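Local coordinates for protein internalin C2 (Listeria monocytogenes serotype 4b str. F2365, PDB 4FHO) that is a leucine-rich-repeat protein of the internalin family, probably acting in bacterial adhesion to or invasion of host cells, at residues Ser8-Phe19 / Asn36-Leu46. Sequence-based numbering, arbitrary orientation.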
loop_
_atom_site.group_PDB
_atom_site.type_symbol
_atom_site.label_atom_id
_atom_site.label_comp_id
_atom_site.label_asym_id
_atom_site.label_seq_id
_atom_site.Cartn_x
_atom_site.Cartn_y
_atom_site.Cartn_z
ATOM N N SER A 8 4.288 -0.194 24.665
ATOM C CA SER A 8 4.452 -1.352 25.559
ATOM C C SER A 8 3.243 -1.610 26.461
ATOM O O SER A 8 2.784 -0.684 27.150
ATOM C CB SER A 8 5.694 -1.148 26.435
ATOM O OG SER A 8 5.941 -2.278 27.255
ATOM N N ILE A 9 2.751 -2.859 26.463
ATOM C CA ILE A 9 1.730 -3.312 27.436
ATOM C C ILE A 9 2.255 -3.227 28.875
ATOM O O ILE A 9 3.432 -3.490 29.121
ATOM C CB ILE A 9 1.173 -4.749 27.159
ATOM C CG1 ILE A 9 2.263 -5.840 27.170
ATOM C CG2 ILE A 9 0.433 -4.786 25.827
ATOM C CD1 ILE A 9 1.725 -7.252 27.177
ATOM N N ALA A 10 1.376 -2.862 29.806
ATOM C CA ALA A 10 1.755 -2.632 31.216
ATOM C C ALA A 10 2.154 -3.912 31.976
ATOM O O ALA A 10 3.018 -3.865 32.862
ATOM C CB ALA A 10 0.633 -1.909 31.955
ATOM N N GLN A 11 1.508 -5.032 31.641
ATOM C CA GLN A 11 1.787 -6.347 32.249
ATOM C C GLN A 11 1.374 -7.491 31.285
ATOM O O GLN A 11 0.880 -7.206 30.186
ATOM C CB GLN A 11 1.113 -6.441 33.644
ATOM C CG GLN A 11 -0.388 -6.741 33.721
ATOM C CD GLN A 11 -1.270 -5.561 33.351
ATOM O OE1 GLN A 11 -1.091 -4.941 32.306
ATOM N NE2 GLN A 11 -2.239 -5.254 34.210
ATOM N N PRO A 12 1.602 -8.772 31.668
ATOM C CA PRO A 12 1.069 -9.892 30.870
ATOM C C PRO A 12 -0.467 -9.900 30.764
ATOM O O PRO A 12 -1.171 -9.920 31.782
ATOM C CB PRO A 12 1.586 -11.126 31.617
ATOM C CG PRO A 12 2.858 -10.664 32.235
ATOM C CD PRO A 12 2.594 -9.248 32.651
ATOM N N THR A 13 -0.960 -9.856 29.525
ATOM C CA THR A 13 -2.379 -9.654 29.218
ATOM C C THR A 13 -2.817 -10.744 28.230
ATOM O O THR A 13 -1.998 -11.159 27.412
ATOM C CB THR A 13 -2.585 -8.263 28.577
ATOM O OG1 THR A 13 -2.051 -7.264 29.451
ATOM C CG2 THR A 13 -4.062 -7.966 28.325
ATOM N N PRO A 14 -4.083 -11.227 28.318
ATOM C CA PRO A 14 -4.559 -12.187 27.321
ATOM C C PRO A 14 -4.554 -11.616 25.900
ATOM O O PRO A 14 -4.797 -10.413 25.720
ATOM C CB PRO A 14 -5.986 -12.490 27.779
ATOM C CG PRO A 14 -5.947 -12.299 29.251
ATOM C CD PRO A 14 -5.027 -11.130 29.455
ATOM N N ILE A 15 -4.286 -12.468 24.912
ATOM C CA ILE A 15 -4.217 -12.038 23.503
ATOM C C ILE A 15 -5.542 -11.417 23.024
ATOM O O ILE A 15 -5.519 -10.418 22.281
ATOM C CB ILE A 15 -3.746 -13.188 22.554
ATOM C CG1 ILE A 15 -2.303 -13.618 22.873
ATOM C CG2 ILE A 15 -3.798 -12.773 21.093
ATOM C CD1 ILE A 15 -1.954 -14.993 22.339
ATOM N N ASN A 16 -6.679 -11.964 23.468
ATOM C CA ASN A 16 -8.008 -11.427 23.060
ATOM C C ASN A 16 -8.494 -10.168 23.805
ATOM O O ASN A 16 -9.587 -9.682 23.517
ATOM C CB ASN A 16 -9.088 -12.531 23.044
ATOM C CG ASN A 16 -9.459 -13.061 24.431
ATOM O OD1 ASN A 16 -8.818 -12.772 25.437
ATOM N ND2 ASN A 16 -10.509 -13.859 24.470
ATOM N N VAL A 17 -7.709 -9.683 24.773
ATOM C CA VAL A 17 -7.916 -8.368 25.420
ATOM C C VAL A 17 -7.188 -7.309 24.603
ATOM O O VAL A 17 -7.790 -6.301 24.225
ATOM C CB VAL A 17 -7.370 -8.325 26.869
ATOM C CG1 VAL A 17 -7.378 -6.902 27.439
ATOM C CG2 VAL A 17 -8.164 -9.258 27.778
ATOM N N ILE A 18 -5.892 -7.548 24.366
ATOM C CA ILE A 18 -5.017 -6.666 23.560
ATOM C C ILE A 18 -5.553 -6.521 22.125
ATOM O O ILE A 18 -5.627 -5.418 21.611
ATOM C CB ILE A 18 -3.563 -7.209 23.463
ATOM C CG1 ILE A 18 -2.884 -7.337 24.829
ATOM C CG2 ILE A 18 -2.684 -6.301 22.602
ATOM C CD1 ILE A 18 -1.665 -8.235 24.763
ATOM N N PHE A 19 -5.900 -7.649 21.496
ATOM C CA PHE A 19 -6.440 -7.698 20.126
ATOM C C PHE A 19 -7.910 -8.118 20.208
ATOM O O PHE A 19 -8.209 -9.324 20.202
ATOM C CB PHE A 19 -5.645 -8.674 19.271
ATOM C CG PHE A 19 -4.205 -8.298 19.118
ATOM C CD1 PHE A 19 -3.796 -7.466 18.076
ATOM C CD2 PHE A 19 -3.244 -8.765 20.020
ATOM C CE1 PHE A 19 -2.456 -7.116 17.931
ATOM C CE2 PHE A 19 -1.903 -8.407 19.882
ATOM C CZ PHE A 19 -1.509 -7.577 18.836
ATOM N N ASN A 36 -4.026 -20.904 22.777
ATOM C CA ASN A 36 -5.368 -20.298 22.803
ATOM C C ASN A 36 -5.291 -18.761 22.797
ATOM O O ASN A 36 -4.341 -18.192 23.336
ATOM C CB ASN A 36 -6.110 -20.781 24.064
ATOM C CG ASN A 36 -7.630 -20.690 23.939
ATOM O OD1 ASN A 36 -8.196 -19.612 23.731
ATOM N ND2 ASN A 36 -8.300 -21.828 24.084
ATOM N N VAL A 37 -6.297 -18.106 22.206
ATOM C CA VAL A 37 -6.421 -16.625 22.237
ATOM C C VAL A 37 -6.651 -16.052 23.651
ATOM O O VAL A 37 -6.390 -14.872 23.882
ATOM C CB VAL A 37 -7.545 -16.088 21.321
ATOM C CG1 VAL A 37 -7.265 -16.404 19.858
ATOM C CG2 VAL A 37 -8.906 -16.620 21.761
ATOM N N THR A 38 -7.158 -16.881 24.575
ATOM C CA THR A 38 -7.233 -16.533 25.997
ATOM C C THR A 38 -5.884 -16.591 26.734
ATOM O O THR A 38 -5.821 -16.140 27.881
ATOM C CB THR A 38 -8.257 -17.415 26.763
ATOM O OG1 THR A 38 -7.947 -18.797 26.576
ATOM C CG2 THR A 38 -9.671 -17.155 26.270
ATOM N N ASP A 39 -4.827 -17.144 26.114
ATOM C CA ASP A 39 -3.499 -17.215 26.760
ATOM C C ASP A 39 -2.848 -15.842 26.849
ATOM O O ASP A 39 -3.073 -14.976 25.996
ATOM C CB ASP A 39 -2.515 -18.142 26.028
ATOM C CG ASP A 39 -2.957 -19.596 26.003
ATOM O OD1 ASP A 39 -3.678 -20.046 26.917
ATOM O OD2 ASP A 39 -2.569 -20.296 25.046
ATOM N N ALA A 40 -2.017 -15.687 27.878
ATOM C CA ALA A 40 -1.259 -14.469 28.137
ATOM C C ALA A 40 -0.088 -14.357 27.148
ATOM O O ALA A 40 0.449 -15.377 26.682
ATOM C CB ALA A 40 -0.749 -14.450 29.597
ATOM N N VAL A 41 0.280 -13.118 26.819
ATOM C CA VAL A 41 1.550 -12.806 26.140
ATOM C C VAL A 41 2.263 -11.682 26.896
ATOM O O VAL A 41 1.609 -10.836 27.542
ATOM C CB VAL A 41 1.355 -12.428 24.659
ATOM C CG1 VAL A 41 0.941 -13.651 23.866
ATOM C CG2 VAL A 41 0.334 -11.312 24.503
ATOM N N THR A 42 3.600 -11.718 26.862
ATOM C CA THR A 42 4.444 -10.622 27.365
ATOM C C THR A 42 4.637 -9.628 26.219
ATOM O O THR A 42 4.290 -9.926 25.063
ATOM C CB THR A 42 5.826 -11.124 27.838
ATOM O OG1 THR A 42 6.541 -11.693 26.733
ATOM C CG2 THR A 42 5.673 -12.185 28.920
ATOM N N GLN A 43 5.189 -8.457 26.538
ATOM C CA GLN A 43 5.594 -7.490 25.512
ATOM C C GLN A 43 6.717 -8.040 24.619
ATOM O O GLN A 43 6.725 -7.761 23.415
ATOM C CB GLN A 43 5.996 -6.140 26.127
ATOM C CG GLN A 43 6.361 -5.045 25.123
ATOM C CD GLN A 43 5.288 -4.818 24.064
ATOM O OE1 GLN A 43 4.111 -4.623 24.386
ATOM N NE2 GLN A 43 5.690 -4.848 22.797
ATOM N N ALA A 44 7.636 -8.818 25.206
ATOM C CA ALA A 44 8.683 -9.537 24.445
ATOM C C ALA A 44 8.132 -10.475 23.351
ATOM O O ALA A 44 8.722 -10.557 22.270
ATOM C CB ALA A 44 9.598 -10.312 25.382
ATOM N N ASP A 45 7.022 -11.169 23.634
ATOM C CA ASP A 45 6.337 -12.018 22.624
ATOM C C ASP A 45 5.820 -11.174 21.466
ATOM O O ASP A 45 5.989 -11.537 20.305
ATOM C CB ASP A 45 5.137 -12.770 23.213
ATOM C CG ASP A 45 5.525 -13.765 24.279
ATOM O OD1 ASP A 45 6.222 -14.744 23.948
ATOM O OD2 ASP A 45 5.107 -13.572 25.438
ATOM N N LEU A 46 5.192 -10.046 21.806
ATOM C CA LEU A 46 4.709 -9.081 20.808
ATOM C C LEU A 46 5.862 -8.452 20.007
ATOM O O LEU A 46 5.760 -8.327 18.791
ATOM C CB LEU A 46 3.839 -8.003 21.479
ATOM C CG LEU A 46 2.549 -8.455 22.182
ATOM C CD1 LEU A 46 1.747 -7.263 22.660
ATOM C CD2 LEU A 46 1.682 -9.290 21.243
#
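T13 and V41 form a hydrogen-bonded antiparallel pair in a two-stranded ribbon. V41 N donates to T13 O at 3.1 Å; the return bond, T13 N to V41 O, is weak. Beyond the ribbon, the first N-H groups of helix 15-18 donate to the turn: I15 N to D39 O at 3.0 Å and N16 N to V37 O at 3.0 Å, the second bond bent (136°). The type I turn N36-D39 presents these carbonyls, and an Asx turn holds it, with T38 N on N36 OD1.

One side chain adds a polar link. Q43 extends with CG anti to its backbone N (chi1 -177°), then bends at chi2, which brings OE1 to I9 N at 3.0 Å in a nearly straight bond (169°). Its NE2 donates to Y67 O.

Apolar groups fill the inner side. V41 straddles two isoleucines: CG1 lies tightly against I15 CG1 at 3.4 Å, while CG2 meets I18 CD1 at 3.7 Å. I18 and L46 meet tip to tip, and L46 CD2 touches the F19 ring edge at CE2.

Mostly main-chain bonds fix the register, while the apolar side chains supply part of the core of the N-terminal cap domain, against helix 22-31.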